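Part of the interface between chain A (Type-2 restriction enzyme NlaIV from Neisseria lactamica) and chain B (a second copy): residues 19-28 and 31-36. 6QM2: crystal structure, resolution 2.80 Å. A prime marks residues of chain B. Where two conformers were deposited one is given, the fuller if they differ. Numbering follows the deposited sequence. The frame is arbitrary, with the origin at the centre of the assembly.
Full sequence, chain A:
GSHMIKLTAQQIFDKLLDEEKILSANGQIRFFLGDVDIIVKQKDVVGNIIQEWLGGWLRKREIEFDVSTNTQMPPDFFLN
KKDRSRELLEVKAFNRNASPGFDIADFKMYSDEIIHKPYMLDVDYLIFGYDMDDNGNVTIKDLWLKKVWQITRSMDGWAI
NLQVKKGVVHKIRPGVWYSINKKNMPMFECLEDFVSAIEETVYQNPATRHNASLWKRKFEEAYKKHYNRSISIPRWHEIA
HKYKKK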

# COMPACT_ATOMS: atom_id res chain seq x y z
N GLU A 19 30.10 -5.03 9.86
CA GLU A 19 30.56 -3.66 9.63
C GLU A 19 29.43 -2.64 9.82
O GLU A 19 29.60 -1.63 10.50
N GLU A 20 28.28 -2.91 9.20
CA GLU A 20 27.05 -2.12 9.40
C GLU A 20 26.43 -2.37 10.78
O GLU A 20 25.81 -1.47 11.34
N LYS A 21 26.60 -3.59 11.29
CA LYS A 21 25.96 -4.06 12.54
C LYS A 21 24.44 -3.97 12.40
O LYS A 21 23.76 -3.29 13.16
N ILE A 22 23.94 -4.70 11.40
CA ILE A 22 22.53 -4.66 11.01
C ILE A 22 21.59 -5.23 12.08
O ILE A 22 20.47 -4.74 12.25
N LEU A 23 22.05 -6.24 12.83
CA LEU A 23 21.21 -6.89 13.84
C LEU A 23 20.88 -5.99 15.03
O LEU A 23 19.78 -6.07 15.58
N SER A 24 21.83 -5.14 15.42
CA SER A 24 21.64 -4.17 16.50
C SER A 24 21.21 -2.77 16.02
O SER A 24 21.00 -1.88 16.84
N ALA A 25 21.07 -2.58 14.70
CA ALA A 25 20.73 -1.27 14.14
C ALA A 25 19.26 -0.92 14.33
O ALA A 25 18.41 -1.80 14.46
N ASN A 26 18.98 0.38 14.35
CA ASN A 26 17.62 0.90 14.47
C ASN A 26 17.33 1.76 13.24
O ASN A 26 18.24 2.34 12.65
N GLY A 27 16.05 1.83 12.87
CA GLY A 27 15.61 2.58 11.69
C GLY A 27 14.13 2.89 11.73
O GLY A 27 13.42 2.37 12.59
N GLN A 28 13.67 3.73 10.80
CA GLN A 28 12.27 4.16 10.78
C GLN A 28 11.91 4.94 9.51
O GLN A 28 12.74 5.66 8.96
N PHE B 31 13.26 6.77 4.39
CA PHE B 31 13.49 5.60 5.24
C PHE B 31 14.94 5.58 5.73
O PHE B 31 15.86 5.54 4.92
N PHE B 32 15.11 5.59 7.05
CA PHE B 32 16.41 5.53 7.69
C PHE B 32 16.59 4.12 8.25
O PHE B 32 15.64 3.54 8.78
N LEU B 33 17.79 3.57 8.11
CA LEU B 33 18.17 2.33 8.78
C LEU B 33 19.70 2.30 8.86
O LEU B 33 20.37 2.55 7.85
N GLY B 34 20.23 2.01 10.04
CA GLY B 34 21.67 2.04 10.27
C GLY B 34 22.22 3.43 10.03
O GLY B 34 21.82 4.37 10.72
N ASP B 35 23.09 3.57 9.03
CA ASP B 35 23.65 4.88 8.63
C ASP B 35 23.28 5.29 7.20
O ASP B 35 23.87 6.24 6.67
N VAL B 36 22.33 4.60 6.59
CA VAL B 36 21.89 4.92 5.23
C VAL B 36 20.43 5.36 5.26
O VAL B 36 19.60 4.74 5.94

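The two stretches meet as a short antiparallel pairing, which sets the face to which paired side chains point. Gln28 and Phe32′ form a hydrogen-bonded pair: Gln28 N donates to Phe32′ O at 2.8 Å (N-H...O angle 144°), and Phe32′ N donates to Gln28 O at 3.0 Å and a nearly linear 175°. The next pair, Gly27 with Leu33′, is of the non-hydrogen-bonded kind, and its CA atoms lie 3.9 Å apart. So close an approach leaves no room for a CB on Gly27: an ideally placed one would sit 2.4 Å from Phe32′ O and 2.8 Å from Leu33′ CA. Beyond it, Gly34′ N reaches Asn26 O at 3.3 Å and 151°, a weak hydrogen bond.

The apolar contacts gather around Leu33′, whose CA-to-CB bond points to the face of the sheet that a Gly27 CB would also occupy. With chi1 t and chi2 p, its end comes nearer to the other chain. Leu33′ CD2 lies 4.3 Å from Ile22 CD1, and Leu33′ CD1 lies 4.4 Å from Ala25 CB. Ile22 (chi1 t, chi2 p) starts sideways, yet its end approaches; Ala25 points toward the partner stretch, and its CB also stands 4.1 Å from Gly34′ CA. These separations indicate loose van der Waals packing.

Gln28 and Phe32′ project from the other face, with chi1 p and m respectively. The Gln28 side chain comes no nearer than 4.9 Å (Gln28 CG to Phe32′ CB), so its closer contacts are backbone ones. Gln28 O lies near the plane of the Phe32′ ring, at its edge, and is 3.8 Å from Phe31′ CD1, approaching that ring obliquely. Phe31′ starts sideways, and chi1 t brings its ring nearer Gln28 O.

The polar side-chain contact centres on Glu20. Its CA-to-CB bond runs sideways, but chi1 t and chi2 p bring the carboxylate to the turn from Leu33′ to Val36′, a type II′ beta turn closed by Val36′ N to Leu33′ O at 3.1 Å. There Glu20 OE2 accepts a hydrogen bond from Asp35′ N at 3.2 Å and 142°, and lies 3.3 Å from Gly34′ CA. A CB on Gly34′ would fall 2.1 Å from Glu20 OE2; the positive phi of 61° independently favours glycine. Asp35′ (chi1 p) places OD1 2.9 Å from Glu20 OE2, a contact between like charges rather than a hydrogen bond. Glu20 OE1 and both Asp35′ carboxylate oxygens have hydrogen-bond partners elsewhere in the structure.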

# COMPACT_ATOMS: atom_id res chain seq x y z
CB GLU A 19 31.18 -3.55 8.23
CG GLU A 19 32.32 -2.54 8.10
CD GLU A 19 33.16 -2.76 6.84
OE1 GLU A 19 33.52 -3.92 6.54
OE2 GLU A 19 33.47 -1.76 6.16
CB GLU A 20 26.03 -2.45 8.30
CG GLU A 20 24.71 -1.69 8.35
CD GLU A 20 24.86 -0.21 8.07
OE1 GLU A 20 25.51 0.15 7.06
OE2 GLU A 20 24.32 0.59 8.85
CB LYS A 21 26.48 -3.28 13.76
CG LYS A 21 27.96 -3.50 14.04
CD LYS A 21 28.60 -2.29 14.71
CE LYS A 21 30.12 -2.42 14.79
NZ LYS A 21 30.76 -1.08 14.90
CB ILE A 22 22.31 -5.37 9.64
CG1 ILE A 22 20.99 -4.95 8.97
CG2 ILE A 22 22.39 -6.89 9.78
CD1 ILE A 22 21.06 -3.62 8.26
CB LEU A 23 21.86 -8.18 14.34
CG LEU A 23 22.08 -9.29 13.31
CD1 LEU A 23 22.66 -10.52 14.01
CD2 LEU A 23 20.80 -9.65 12.57
CB SER A 24 22.94 -4.08 17.32
OG SER A 24 24.06 -3.90 16.47
CB ALA A 25 21.08 -1.22 12.65
CB ASN A 26 17.48 1.72 15.76
CG ASN A 26 17.51 0.85 17.02
OD1 ASN A 26 16.96 -0.25 17.04
ND2 ASN A 26 18.14 1.36 18.07
CB GLN A 28 11.97 5.03 12.01
CG GLN A 28 13.02 6.10 12.30
CD GLN A 28 12.62 7.01 13.44
OE1 GLN A 28 12.62 8.23 13.30
NE2 GLN A 28 12.29 6.41 14.59
CB PHE B 31 13.18 4.30 4.49
CG PHE B 31 13.51 3.05 5.27
CD1 PHE B 31 12.92 2.82 6.50
CD2 PHE B 31 14.41 2.11 4.77
CE1 PHE B 31 13.21 1.67 7.23
CE2 PHE B 31 14.71 0.96 5.49
CZ PHE B 31 14.11 0.74 6.72
CB PHE B 32 16.49 6.54 8.84
CG PHE B 32 16.29 7.98 8.41
CD1 PHE B 32 15.01 8.49 8.20
CD2 PHE B 32 17.38 8.83 8.24
CE1 PHE B 32 14.82 9.81 7.80
CE2 PHE B 32 17.20 10.15 7.84
CZ PHE B 32 15.92 10.65 7.62
CB LEU B 33 17.63 1.09 8.05
CG LEU B 33 18.06 -0.31 8.52
CD1 LEU B 33 17.62 -0.57 9.95
CD2 LEU B 33 17.51 -1.38 7.59
CB ASP B 35 25.18 4.89 8.81
CG ASP B 35 25.89 3.95 7.85
OD1 ASP B 35 26.11 2.79 8.22
OD2 ASP B 35 26.25 4.39 6.73
CB VAL B 36 22.06 3.71 4.28
CG1 VAL B 36 21.61 4.07 2.86
CG2 VAL B 36 23.50 3.23 4.29